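Local coordinates for ginlfy protein (Ginkgo biloba, PDB 4UDE) that probably acts as a DNA-binding transcription factor of the LEAFY family, whose SAM domain mediates oligomerization, at residues A[19-24]-A[60-65]; A[13-18]-A[67-72]; A[37-42]-A[74-79]; A[9-14]-A[33-38]. All coordinates share one frame; numbering follows the deposited sequence.

Contact 1 of 4, residues A[19-24]-A[60-65]; sequences GVRYMT and DLLVGE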
loop_
_atom_site.group_PDB
_atom_site.type_symbol
_atom_site.label_atom_id
_atom_site.label_comp_id
_atom_site.label_asym_id
_atom_site.label_seq_id
_atom_site.Cartn_x
_atom_site.Cartn_y
_atom_site.Cartn_z
ATOM N N GLY A 19 6.780 4.016 6.793
ATOM C CA GLY A 19 5.942 4.879 7.619
ATOM C C GLY A 19 4.441 4.759 7.455
ATOM O O GLY A 19 3.715 5.668 7.849
ATOM N N VAL A 20 3.944 3.634 6.925
ATOM C CA VAL A 20 2.494 3.458 6.780
ATOM C C VAL A 20 1.945 2.945 8.113
ATOM O O VAL A 20 2.423 1.938 8.630
ATOM C CB VAL A 20 2.133 2.580 5.561
ATOM C CG1 VAL A 20 0.622 2.500 5.374
ATOM C CG2 VAL A 20 2.794 3.134 4.297
ATOM N N ARG A 21 1.034 3.707 8.719
ATOM C CA ARG A 21 0.481 3.371 10.032
ATOM C C ARG A 21 -0.545 2.243 9.990
ATOM O O ARG A 21 -1.129 1.964 8.941
ATOM C CB ARG A 21 -0.017 4.628 10.768
ATOM C CG ARG A 21 1.112 5.661 10.939
ATOM C CD ARG A 21 0.660 6.948 11.600
ATOM N NE ARG A 21 -0.356 7.668 10.832
ATOM C CZ ARG A 21 -1.168 8.584 11.347
ATOM N NH1 ARG A 21 -1.089 8.906 12.630
ATOM N NH2 ARG A 21 -2.043 9.214 10.574
ATOM N N TYR A 22 -0.707 1.562 11.138
ATOM C CA TYR A 22 -1.564 0.410 11.352
ATOM C C TYR A 22 -2.983 0.569 10.814
ATOM O O TYR A 22 -3.460 -0.316 10.112
ATOM C CB TYR A 22 -1.570 0.004 12.842
ATOM C CG TYR A 22 -2.326 -1.283 13.088
ATOM C CD1 TYR A 22 -1.837 -2.500 12.624
ATOM C CD2 TYR A 22 -3.557 -1.280 13.738
ATOM C CE1 TYR A 22 -2.541 -3.688 12.823
ATOM C CE2 TYR A 22 -4.265 -2.463 13.952
ATOM C CZ TYR A 22 -3.752 -3.667 13.491
ATOM O OH TYR A 22 -4.431 -4.852 13.689
ATOM N N MET A 23 -3.642 1.686 11.142
ATOM C CA MET A 23 -4.997 2.009 10.707
ATOM C C MET A 23 -5.111 2.286 9.201
ATOM O O MET A 23 -6.192 2.128 8.643
ATOM C CB MET A 23 -5.550 3.184 11.515
ATOM C CG MET A 23 -6.108 2.765 12.855
ATOM S SD MET A 23 -6.975 4.155 13.631
ATOM C CE MET A 23 -8.708 3.771 13.117
ATOM N N THR A 24 -4.011 2.742 8.551
ATOM C CA THR A 24 -3.994 2.929 7.097
ATOM C C THR A 24 -3.972 1.513 6.477
ATOM O O THR A 24 -4.772 1.240 5.593
ATOM C CB THR A 24 -2.797 3.784 6.668
ATOM O OG1 THR A 24 -2.856 5.066 7.331
ATOM C CG2 THR A 24 -2.726 3.958 5.160
ATOM N N ASP A 60 -6.770 9.219 8.224
ATOM C CA ASP A 60 -5.847 10.316 8.480
ATOM C C ASP A 60 -4.452 9.880 8.006
ATOM O O ASP A 60 -3.884 8.914 8.542
ATOM C CB ASP A 60 -5.831 10.690 9.970
ATOM C CG ASP A 60 -4.905 11.845 10.303
ATOM O OD1 ASP A 60 -4.952 12.881 9.582
ATOM O OD2 ASP A 60 -4.144 11.725 11.286
ATOM N N LEU A 61 -3.951 10.528 6.958
ATOM C CA LEU A 61 -2.622 10.221 6.421
ATOM C C LEU A 61 -1.654 11.353 6.714
ATOM O O LEU A 61 -1.925 12.495 6.342
ATOM C CB LEU A 61 -2.649 10.000 4.898
ATOM C CG LEU A 61 -3.426 8.807 4.370
ATOM C CD1 LEU A 61 -3.457 8.826 2.853
ATOM C CD2 LEU A 61 -2.838 7.518 4.859
ATOM N N LEU A 62 -0.498 11.028 7.327
ATOM C CA LEU A 62 0.593 11.989 7.540
ATOM C C LEU A 62 1.186 12.246 6.157
ATOM O O LEU A 62 0.930 11.459 5.235
ATOM C CB LEU A 62 1.667 11.414 8.497
ATOM C CG LEU A 62 1.187 10.948 9.884
ATOM C CD1 LEU A 62 2.298 10.265 10.648
ATOM C CD2 LEU A 62 0.629 12.099 10.719
ATOM N N VAL A 63 1.924 13.346 5.984
ATOM C CA VAL A 63 2.552 13.704 4.695
ATOM C C VAL A 63 3.532 12.610 4.224
ATOM O O VAL A 63 3.445 12.186 3.072
ATOM C CB VAL A 63 3.195 15.126 4.733
ATOM C CG1 VAL A 63 3.800 15.516 3.385
ATOM C CG2 VAL A 63 2.170 16.168 5.162
ATOM N N GLY A 64 4.397 12.138 5.136
ATOM C CA GLY A 64 5.399 11.097 4.873
ATOM C C GLY A 64 4.824 9.717 4.595
ATOM O O GLY A 64 5.468 8.885 3.943
ATOM N N GLU A 65 3.613 9.458 5.124
ATOM C CA GLU A 65 2.815 8.241 4.906
ATOM C C GLU A 65 2.328 8.197 3.426
ATOM O O GLU A 65 2.386 7.136 2.794
ATOM C CB GLU A 65 1.626 8.281 5.869
ATOM C CG GLU A 65 0.864 6.996 5.991
ATOM C CD GLU A 65 -0.028 6.900 7.212
ATOM O OE1 GLU A 65 -0.411 7.939 7.805
ATOM O OE2 GLU A 65 -0.364 5.748 7.558
HETATM O O HOH W 1 -2.529 11.451 13.315
HETATM O O HOH W 2 -4.088 6.282 9.459
#

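Contact 2 of 4, residues A[13-18]-A[67-72]; sequences ELFRHY and YGIKSA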
loop_
_atom_site.group_PDB
_atom_site.type_symbol
_atom_site.label_atom_id
_atom_site.label_comp_id
_atom_site.label_asym_id
_atom_site.label_seq_id
_atom_site.Cartn_x
_atom_site.Cartn_y
_atom_site.Cartn_z
ATOM N N GLU A 13 4.385 -6.286 5.637
ATOM C CA GLU A 13 5.674 -6.619 5.038
ATOM C C GLU A 13 6.052 -5.675 3.909
ATOM O O GLU A 13 7.213 -5.285 3.827
ATOM C CB GLU A 13 5.703 -8.077 4.553
ATOM C CG GLU A 13 5.818 -9.076 5.691
ATOM C CD GLU A 13 7.004 -8.854 6.610
ATOM O OE1 GLU A 13 8.159 -8.881 6.121
ATOM O OE2 GLU A 13 6.768 -8.620 7.818
ATOM N N LEU A 14 5.098 -5.331 3.027
ATOM C CA LEU A 14 5.366 -4.408 1.924
ATOM C C LEU A 14 5.721 -2.982 2.413
ATOM O O LEU A 14 6.660 -2.355 1.917
ATOM C CB LEU A 14 4.157 -4.336 0.960
ATOM C CG LEU A 14 4.235 -3.310 -0.214
ATOM C CD1 LEU A 14 5.321 -3.672 -1.214
ATOM C CD2 LEU A 14 2.913 -3.186 -0.911
ATOM N N PHE A 15 4.935 -2.484 3.362
ATOM C CA PHE A 15 5.023 -1.116 3.853
ATOM C C PHE A 15 5.962 -0.869 5.040
ATOM O O PHE A 15 6.121 0.289 5.443
ATOM C CB PHE A 15 3.609 -0.578 4.085
ATOM C CG PHE A 15 2.818 -0.423 2.802
ATOM C CD1 PHE A 15 3.259 0.421 1.789
ATOM C CD2 PHE A 15 1.601 -1.068 2.636
ATOM C CE1 PHE A 15 2.533 0.559 0.602
ATOM C CE2 PHE A 15 0.860 -0.915 1.460
ATOM C CZ PHE A 15 1.325 -0.097 0.454
ATOM N N ARG A 16 6.602 -1.940 5.571
ATOM C CA ARG A 16 7.536 -1.856 6.700
ATOM C C ARG A 16 8.735 -0.977 6.309
ATOM O O ARG A 16 9.335 -1.199 5.260
ATOM C CB ARG A 16 8.002 -3.266 7.140
ATOM C CG ARG A 16 8.498 -3.320 8.594
ATOM C CD ARG A 16 9.018 -4.702 9.004
ATOM N NE ARG A 16 7.981 -5.740 8.918
ATOM C CZ ARG A 16 7.035 -5.949 9.832
ATOM N NH1 ARG A 16 6.985 -5.206 10.930
ATOM N NH2 ARG A 16 6.128 -6.898 9.652
ATOM N N HIS A 17 9.072 0.011 7.136
ATOM C CA HIS A 17 10.180 0.977 6.898
ATOM C C HIS A 17 9.742 2.113 5.961
ATOM O O HIS A 17 10.569 2.937 5.581
ATOM C CB HIS A 17 11.505 0.336 6.383
ATOM C CG HIS A 17 11.937 -0.926 7.074
ATOM N ND1 HIS A 17 12.188 -0.961 8.446
ATOM C CD2 HIS A 17 12.177 -2.153 6.551
ATOM C CE1 HIS A 17 12.547 -2.208 8.708
ATOM N NE2 HIS A 17 12.556 -2.964 7.599
ATOM N N TYR A 18 8.435 2.176 5.626
ATOM C CA TYR A 18 7.880 3.215 4.775
ATOM C C TYR A 18 6.902 4.145 5.472
ATOM O O TYR A 18 6.322 5.001 4.829
ATOM C CB TYR A 18 7.351 2.628 3.461
ATOM C CG TYR A 18 8.473 2.088 2.595
ATOM C CD1 TYR A 18 9.149 2.914 1.700
ATOM C CD2 TYR A 18 8.865 0.751 2.678
ATOM C CE1 TYR A 18 10.188 2.426 0.908
ATOM C CE2 TYR A 18 9.905 0.251 1.890
ATOM C CZ TYR A 18 10.566 1.096 1.009
ATOM O OH TYR A 18 11.588 0.625 0.224
ATOM N N TYR A 67 3.841 9.766 0.845
ATOM C CA TYR A 67 5.087 9.519 0.118
ATOM C C TYR A 67 5.588 8.071 0.325
ATOM O O TYR A 67 6.097 7.472 -0.620
ATOM C CB TYR A 67 6.170 10.550 0.509
ATOM C CG TYR A 67 5.942 11.893 -0.142
ATOM C CD1 TYR A 67 6.225 12.092 -1.494
ATOM C CD2 TYR A 67 5.394 12.950 0.574
ATOM C CE1 TYR A 67 5.970 13.315 -2.113
ATOM C CE2 TYR A 67 5.148 14.183 -0.030
ATOM C CZ TYR A 67 5.454 14.367 -1.371
ATOM O OH TYR A 67 5.226 15.584 -1.970
ATOM N N GLY A 68 5.391 7.531 1.530
ATOM C CA GLY A 68 5.750 6.160 1.920
ATOM C C GLY A 68 5.048 5.058 1.146
ATOM O O GLY A 68 5.676 4.058 0.784
ATOM N N ILE A 69 3.737 5.210 0.880
ATOM C CA ILE A 69 2.970 4.207 0.103
ATOM C C ILE A 69 3.556 4.103 -1.282
ATOM O O ILE A 69 3.822 2.998 -1.756
ATOM C CB ILE A 69 1.423 4.507 0.086
ATOM C CG1 ILE A 69 0.789 4.342 1.494
ATOM C CG2 ILE A 69 0.657 3.672 -1.005
ATOM C CD1 ILE A 69 -0.533 5.072 1.700
ATOM N N LYS A 70 3.816 5.257 -1.915
ATOM C CA LYS A 70 4.385 5.314 -3.274
ATOM C C LYS A 70 5.813 4.774 -3.327
ATOM O O LYS A 70 6.142 4.050 -4.258
ATOM C CB LYS A 70 4.361 6.750 -3.816
ATOM C CG LYS A 70 2.978 7.404 -3.885
ATOM C CD LYS A 70 2.224 7.103 -5.194
ATOM C CE LYS A 70 2.871 7.674 -6.444
ATOM N NZ LYS A 70 3.091 9.151 -6.365
ATOM N N SER A 71 6.658 5.135 -2.351
ATOM C CA SER A 71 8.057 4.685 -2.282
ATOM C C SER A 71 8.154 3.180 -2.076
ATOM O O SER A 71 9.019 2.539 -2.684
ATOM C CB SER A 71 8.794 5.411 -1.158
ATOM O OG SER A 71 9.154 6.721 -1.567
ATOM N N ALA A 72 7.255 2.613 -1.226
ATOM C CA ALA A 72 7.225 1.179 -0.942
ATOM C C ALA A 72 6.869 0.398 -2.205
ATOM O O ALA A 72 7.530 -0.592 -2.494
ATOM C CB ALA A 72 6.228 0.875 0.175
HETATM O O HOH W 3 8.859 -2.131 -0.581
#

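Contact 3 of 4, residues A[37-42]-A[74-79]; sequences TLVNMT and RAEKRR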
loop_
_atom_site.group_PDB
_atom_site.type_symbol
_atom_site.label_atom_id
_atom_site.label_comp_id
_atom_site.label_asym_id
_atom_site.label_seq_id
_atom_site.Cartn_x
_atom_site.Cartn_y
_atom_site.Cartn_z
ATOM N N THR A 37 -1.791 -6.558 -6.645
ATOM C CA THR A 37 -2.598 -5.501 -7.239
ATOM C C THR A 37 -1.814 -4.192 -7.271
ATOM O O THR A 37 -1.707 -3.595 -8.331
ATOM C CB THR A 37 -3.924 -5.369 -6.499
ATOM O OG1 THR A 37 -4.674 -6.560 -6.710
ATOM C CG2 THR A 37 -4.722 -4.137 -6.932
ATOM N N LEU A 38 -1.270 -3.767 -6.115
ATOM C CA LEU A 38 -0.493 -2.528 -5.963
ATOM C C LEU A 38 0.732 -2.452 -6.884
ATOM O O LEU A 38 0.922 -1.422 -7.527
ATOM C CB LEU A 38 -0.103 -2.287 -4.492
ATOM C CG LEU A 38 -1.270 -2.087 -3.510
ATOM C CD1 LEU A 38 -0.827 -2.385 -2.071
ATOM C CD2 LEU A 38 -1.889 -0.665 -3.626
ATOM N N VAL A 39 1.500 -3.548 -7.024
ATOM C CA VAL A 39 2.694 -3.551 -7.904
ATOM C C VAL A 39 2.373 -3.482 -9.414
ATOM O O VAL A 39 3.257 -3.198 -10.232
ATOM C CB VAL A 39 3.788 -4.595 -7.551
ATOM C CG1 VAL A 39 4.129 -4.546 -6.058
ATOM C CG2 VAL A 39 3.397 -6.009 -7.983
ATOM N N ASN A 40 1.107 -3.709 -9.772
ATOM C CA ASN A 40 0.695 -3.648 -11.162
ATOM C C ASN A 40 -0.101 -2.396 -11.477
ATOM O O ASN A 40 -0.589 -2.251 -12.603
ATOM C CB ASN A 40 -0.053 -4.927 -11.536
ATOM C CG ASN A 40 0.885 -6.036 -11.885
ATOM O OD1 ASN A 40 1.462 -6.055 -12.968
ATOM N ND2 ASN A 40 1.169 -6.884 -10.926
ATOM N N MET A 41 -0.240 -1.484 -10.479
ATOM C CA MET A 41 -0.968 -0.228 -10.654
ATOM C C MET A 41 -0.016 0.858 -11.123
ATOM O O MET A 41 1.162 0.801 -10.819
ATOM C CB MET A 41 -1.638 0.202 -9.329
ATOM C CG MET A 41 -2.937 -0.528 -9.067
ATOM S SD MET A 41 -3.543 -0.378 -7.355
ATOM C CE MET A 41 -3.815 1.382 -7.237
ATOM N N THR A 42 -0.522 1.864 -11.828
ATOM C CA THR A 42 0.348 2.953 -12.268
ATOM C C THR A 42 0.527 3.954 -11.112
ATOM O O THR A 42 -0.233 3.917 -10.135
ATOM C CB THR A 42 -0.238 3.659 -13.508
ATOM O OG1 THR A 42 -1.474 4.260 -13.148
ATOM C CG2 THR A 42 -0.415 2.722 -14.726
ATOM N N ARG A 74 7.240 1.604 -5.449
ATOM C CA ARG A 74 8.370 1.812 -6.384
ATOM C C ARG A 74 9.500 0.852 -6.112
ATOM O O ARG A 74 10.059 0.295 -7.053
ATOM C CB ARG A 74 8.945 3.228 -6.279
ATOM C CG ARG A 74 8.104 4.267 -6.935
ATOM C CD ARG A 74 8.654 5.631 -6.607
ATOM N NE ARG A 74 7.779 6.664 -7.138
ATOM C CZ ARG A 74 7.859 7.944 -6.810
ATOM N NH1 ARG A 74 8.764 8.358 -5.928
ATOM N NH2 ARG A 74 7.032 8.823 -7.350
ATOM N N ALA A 75 9.876 0.703 -4.825
ATOM C CA ALA A 75 10.973 -0.175 -4.401
ATOM C C ALA A 75 10.655 -1.605 -4.715
ATOM O O ALA A 75 11.540 -2.330 -5.178
ATOM C CB ALA A 75 11.231 -0.021 -2.907
ATOM N N GLU A 76 9.393 -2.026 -4.473
ATOM C CA GLU A 76 8.975 -3.395 -4.756
ATOM C C GLU A 76 8.980 -3.680 -6.259
ATOM O O GLU A 76 9.429 -4.744 -6.653
ATOM C CB GLU A 76 7.647 -3.739 -4.069
ATOM C CG GLU A 76 7.175 -5.194 -4.242
ATOM C CD GLU A 76 8.058 -6.343 -3.778
ATOM O OE1 GLU A 76 9.046 -6.114 -3.043
ATOM O OE2 GLU A 76 7.751 -7.493 -4.156
ATOM N N LYS A 77 8.537 -2.711 -7.085
ATOM C CA LYS A 77 8.529 -2.789 -8.555
ATOM C C LYS A 77 9.966 -2.937 -9.063
ATOM O O LYS A 77 10.231 -3.804 -9.889
ATOM C CB LYS A 77 7.896 -1.529 -9.174
ATOM C CG LYS A 77 6.372 -1.532 -9.234
ATOM C CD LYS A 77 5.836 -0.198 -9.833
ATOM C CE LYS A 77 4.318 -0.147 -9.902
ATOM N NZ LYS A 77 3.791 1.081 -10.574
ATOM N N ARG A 78 10.902 -2.143 -8.501
ATOM C CA ARG A 78 12.321 -2.203 -8.858
ATOM C C ARG A 78 12.949 -3.537 -8.411
ATOM O O ARG A 78 13.716 -4.130 -9.173
ATOM C CB ARG A 78 13.061 -0.986 -8.287
ATOM C CG ARG A 78 14.527 -0.881 -8.702
ATOM C CD ARG A 78 15.208 0.356 -8.152
ATOM N NE ARG A 78 15.278 0.339 -6.688
ATOM C CZ ARG A 78 14.518 1.087 -5.892
ATOM N NH1 ARG A 78 13.625 1.926 -6.409
ATOM N NH2 ARG A 78 14.644 1.004 -4.572
ATOM N N ARG A 79 12.594 -4.033 -7.207
ATOM C CA ARG A 79 13.087 -5.324 -6.713
ATOM C C ARG A 79 12.612 -6.461 -7.640
ATOM O O ARG A 79 13.427 -7.310 -8.010
ATOM C CB ARG A 79 12.634 -5.570 -5.266
ATOM C CG ARG A 79 13.334 -6.732 -4.575
ATOM C CD ARG A 79 12.655 -7.132 -3.267
ATOM N NE ARG A 79 11.317 -7.712 -3.477
ATOM C CZ ARG A 79 11.075 -8.968 -3.843
ATOM N NH1 ARG A 79 12.077 -9.809 -4.061
ATOM N NH2 ARG A 79 9.830 -9.388 -4.009
#

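Contact 4 of 4, residues A[9-14]-A[33-38]; sequences SSLEEL and FTVNTL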
loop_
_atom_site.group_PDB
_atom_site.type_symbol
_atom_site.label_atom_id
_atom_site.label_comp_id
_atom_site.label_asym_id
_atom_site.label_seq_id
_atom_site.Cartn_x
_atom_site.Cartn_y
_atom_site.Cartn_z
ATOM N N SER A 9 -0.797 -9.033 7.101
ATOM C CA SER A 9 0.609 -9.403 7.232
ATOM C C SER A 9 1.341 -9.070 5.938
ATOM O O SER A 9 2.411 -8.488 5.994
ATOM C CB SER A 9 0.764 -10.889 7.547
ATOM O OG SER A 9 0.500 -11.152 8.911
ATOM N N SER A 10 0.750 -9.422 4.782
ATOM C CA SER A 10 1.304 -9.126 3.453
ATOM C C SER A 10 1.563 -7.639 3.291
ATOM O O SER A 10 2.655 -7.280 2.885
ATOM C CB SER A 10 0.362 -9.595 2.351
ATOM O OG SER A 10 0.384 -11.004 2.291
ATOM N N LEU A 11 0.582 -6.787 3.629
ATOM C CA LEU A 11 0.737 -5.339 3.507
ATOM C C LEU A 11 1.751 -4.772 4.507
ATOM O O LEU A 11 2.523 -3.879 4.139
ATOM C CB LEU A 11 -0.616 -4.591 3.557
ATOM C CG LEU A 11 -1.664 -4.904 2.441
ATOM C CD1 LEU A 11 -2.810 -3.901 2.496
ATOM C CD2 LEU A 11 -1.069 -4.843 1.051
ATOM N N GLU A 12 1.772 -5.309 5.760
ATOM C CA GLU A 12 2.731 -4.908 6.803
ATOM C C GLU A 12 4.133 -5.116 6.274
ATOM O O GLU A 12 4.966 -4.232 6.427
ATOM C CB GLU A 12 2.560 -5.746 8.080
ATOM C CG GLU A 12 1.523 -5.217 9.049
ATOM C CD GLU A 12 1.210 -6.101 10.247
ATOM O OE1 GLU A 12 1.861 -7.158 10.417
ATOM O OE2 GLU A 12 0.288 -5.740 11.011
ATOM N N GLU A 13 4.385 -6.286 5.637
ATOM C CA GLU A 13 5.674 -6.619 5.038
ATOM C C GLU A 13 6.052 -5.675 3.909
ATOM O O GLU A 13 7.213 -5.285 3.827
ATOM C CB GLU A 13 5.703 -8.077 4.553
ATOM C CG GLU A 13 5.818 -9.076 5.691
ATOM C CD GLU A 13 7.004 -8.854 6.610
ATOM O OE1 GLU A 13 8.159 -8.881 6.121
ATOM O OE2 GLU A 13 6.768 -8.620 7.818
ATOM N N LEU A 14 5.098 -5.331 3.027
ATOM C CA LEU A 14 5.366 -4.408 1.924
ATOM C C LEU A 14 5.721 -2.982 2.413
ATOM O O LEU A 14 6.660 -2.355 1.917
ATOM C CB LEU A 14 4.157 -4.336 0.960
ATOM C CG LEU A 14 4.235 -3.310 -0.214
ATOM C CD1 LEU A 14 5.321 -3.672 -1.214
ATOM C CD2 LEU A 14 2.913 -3.186 -0.911
ATOM N N PHE A 33 -7.236 -4.448 -1.016
ATOM C CA PHE A 33 -5.918 -4.366 -1.662
ATOM C C PHE A 33 -4.987 -5.475 -1.253
ATOM O O PHE A 33 -4.958 -5.890 -0.088
ATOM C CB PHE A 33 -5.240 -2.998 -1.440
ATOM C CG PHE A 33 -5.859 -1.918 -2.284
ATOM C CD1 PHE A 33 -5.511 -1.778 -3.632
ATOM C CD2 PHE A 33 -6.851 -1.091 -1.765
ATOM C CE1 PHE A 33 -6.098 -0.791 -4.424
ATOM C CE2 PHE A 33 -7.447 -0.107 -2.562
ATOM C CZ PHE A 33 -7.058 0.041 -3.883
ATOM N N THR A 34 -4.235 -5.967 -2.237
ATOM C CA THR A 34 -3.197 -6.982 -2.117
ATOM C C THR A 34 -1.929 -6.378 -2.725
ATOM O O THR A 34 -2.005 -5.429 -3.503
ATOM C CB THR A 34 -3.575 -8.318 -2.827
ATOM O OG1 THR A 34 -3.508 -8.170 -4.244
ATOM C CG2 THR A 34 -4.924 -8.913 -2.361
ATOM N N VAL A 35 -0.777 -6.950 -2.385
ATOM C CA VAL A 35 0.542 -6.550 -2.892
ATOM C C VAL A 35 0.610 -6.677 -4.428
ATOM O O VAL A 35 1.094 -5.761 -5.100
ATOM C CB VAL A 35 1.678 -7.340 -2.184
ATOM C CG1 VAL A 35 3.044 -7.019 -2.799
ATOM C CG2 VAL A 35 1.671 -7.067 -0.682
ATOM N N ASN A 36 0.131 -7.809 -4.974
ATOM C CA ASN A 36 0.113 -8.052 -6.428
ATOM C C ASN A 36 -0.665 -6.992 -7.194
ATOM O O ASN A 36 -0.209 -6.535 -8.241
ATOM C CB ASN A 36 -0.395 -9.451 -6.753
ATOM C CG ASN A 36 0.686 -10.491 -6.678
ATOM O OD1 ASN A 36 1.741 -10.259 -6.128
ATOM N ND2 ASN A 36 0.492 -11.625 -7.316
ATOM N N THR A 37 -1.791 -6.558 -6.645
ATOM C CA THR A 37 -2.598 -5.501 -7.239
ATOM C C THR A 37 -1.814 -4.192 -7.271
ATOM O O THR A 37 -1.707 -3.595 -8.331
ATOM C CB THR A 37 -3.924 -5.369 -6.499
ATOM O OG1 THR A 37 -4.674 -6.560 -6.710
ATOM C CG2 THR A 37 -4.722 -4.137 -6.932
ATOM N N LEU A 38 -1.270 -3.767 -6.115
ATOM C CA LEU A 38 -0.493 -2.528 -5.963
ATOM C C LEU A 38 0.732 -2.452 -6.884
ATOM O O LEU A 38 0.922 -1.422 -7.527
ATOM C CB LEU A 38 -0.103 -2.287 -4.492
ATOM C CG LEU A 38 -1.270 -2.087 -3.510
ATOM C CD1 LEU A 38 -0.827 -2.385 -2.071
ATOM C CD2 LEU A 38 -1.889 -0.665 -3.626
#

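Contact 1 of 4, residues A[19-24]-A[60-65]
Arg-21 and Glu-65 join the start of helix 22-30 to the start of the long C-terminal helix 63-83 of this SAM domain. The centre is the carboxylate of Glu-65, which is buried and takes two good bonds on each oxygen. Glu-65 OE2 accepts from the backbone N of Arg-21 at 2.7 Å and from Thr-24 OG1 at 2.6 Å. These two donors come from opposite faces of the carboxylate plane. Glu-65 OE1 takes Arg-21 NE at 3.0 Å, in a salt bridge that meets it from above the plane. The backbone N of Leu-62, the N-cap residue of helix 63-83, uses the anti lone pair of OE1. This many donors, one of them charged, would be expected to keep Glu-65 ionised. The Arg-21 chain bends at chi3 (-62°), which turns NE to Glu-65. Its guanidinium edge goes on to Asp-60: NH2 makes a weak bond to the backbone O and a longer, weak salt bridge to OD2. Water 1 joins NH1 to the same OD2. Water 2 donates to both Thr-24 OG1 and Asp-60 O. One face of the guanidinium is covered by Leu-62, whose CG sits 3.6 Å above the plane, over its centre.

Contact 2 of 4, residues A[13-18]-A[67-72]
Ala-72 lies between two aromatic side chains, Phe-15 and Tyr-18. Ala-72 CB is 3.4 Å from Phe-15 CD1 and 3.5 Å from Tyr-18 CG. Ala-72 CA stands over the centre of the Tyr-18 ring, a CH-pi contact of 3.6 Å to the centroid and only 8° off the ring normal. With CG anti to the carbonyl carbon (chi1 -67°), Tyr-18 sends CG to Ala-72 and its carbonyl to Gly-68. There the two backbones nearly touch: Gly-68 brings its bare CA against Tyr-18 O, a CA-H...O contact of 3.2 Å. On the buried side Phe-15 turns an edge to the helix. Phe-15 CE1 is 3.6 Å from Ile-69 O, which lies in the ring plane, and it also meets Ile-69 CG2. Leu-25 and Met-28 of helix 22-30 touch the same ring. The other side is looser and wetter. Water 3 donates to Ala-72 O at 2.8 Å and, weakly, to Leu-14 O. Ser-71 meets the Tyr-18 ring with CB, 3.8 Å from Tyr-18 CD1, and with its backbone C. The type II turn from Phe-15 to Tyr-18 ends helix 2-15. The contact thus packs the first helix of the all-helical SAM fold against its long last helix.

Contact 3 of 4, residues A[37-42]-A[74-79]
Lys-77 CG is anti to the carbonyl carbon (chi1 -83°), and the chain then runs fully extended to NZ. This straight chain carries the ammonium group from helix 63-83 to the end of helix 35-39. There Lys-77 NZ donates to the backbone O of Met-41 at 2.7 Å. The nitrogen lies nearly along the C=O axis, with a C=O...N angle of 167°. The methylene part of the lysine passes Val-39. Lys-77 CE comes within 3.2 Å of Val-39 O and 3.4 Å of Met-41 O, so the cationic end sits among backbone carbonyl oxygens. Carbonyl oxygens around the end of a helix would be expected to suit a positive charge. In the SAM fold this joins the short third helix, just before the turn into helix 43-55, to the long C-terminal helix. The apolar half of the contact is small. Val-39 CG1 meets Glu-76 CG at 3.6 Å and also lies close to Glu-76 CB. Val-39 is turned toward helix 63-83, whereas Met-41 takes its side chain away, to Leu-46 and Val-49 of helix 43-55. The Glu-76 chain bends at chi2, and its carboxylate is gripped side-on by Arg-79. Arg-79 NE reaches Glu-76 OE1 and Arg-79 NH2 reaches Glu-76 OE2, both at 2.8 Å, and the NE-H...OE1 bond is almost straight at 177°. Both bonds arrive on the syn side of the carboxylate. Nearby, Arg-74 NE makes a salt bridge with Glu-43 OE2 of helix 43-55.

Contact 4 of 4, residues A[9-14]-A[33-38]
Val-35 pushes its CG2 methyl into a hollow on helix 2-15 lined by Ser-10, Leu-11 and Leu-14. The floor is partly backbone, since Val-35 CG2 is 3.7 Å from Ser-10 O. Leu-11 CD2 lies 3.9 Å from Val-35 CG2, and Leu-14 CB lies 4.0 Å from Val-35 CG2. With CG1 anti to the backbone N (chi1 175°), CG2 is the methyl left to fill the hollow. Both leucines slide past the valine in the opposite direction, so the three side chains overlap along their lengths instead of meeting head-on. One helical turn further on, Leu-38 supplies a second bump. Leu-38 CD1 touches Leu-11 CD2 and Leu-14 CD2, each at 4.0 Å. Leu-11 crosses Leu-38 at about a right angle. The other branch of Leu-11, CD1, reaches the backbone O of Phe-33 at 3.9 Å. Around this core Met-28 and Val-29 of helix 22-30 touch Leu-11, and Leu-46 of helix 43-55 touches Leu-38. The patch belongs to the hydrophobic core of the SAM helical bundle. Of the Ser-10 side chain, CB approaches Val-35; OG bonds to Lys-6 O. No hydrogen bond joins 9-14 to 33-38, so the fit between them rests on the shape of aliphatic side chains.

In the fold
The four contacts lie within one small SAM domain of five helices. Helix 63-83 takes part in contacts 1, 2 and 3, which follow one another along its length. Contact 4 instead joins helix 2-15 to helix 35-39. Contacts 2 and 4 share Glu-13 and Leu-14, and contacts 3 and 4 share Thr-37 and Leu-38. Contacts 1 and 3 lie on opposite sides of the chain's centre, their own centres about 19 Å apart. Contacts 2 and 4 lie about 10 Å apart between centres. Along the chain, contact 1 is nested inside the loop closed by contact 2. The long last helix thus ties early and middle segments into one bundle, the domain known for oligomerization.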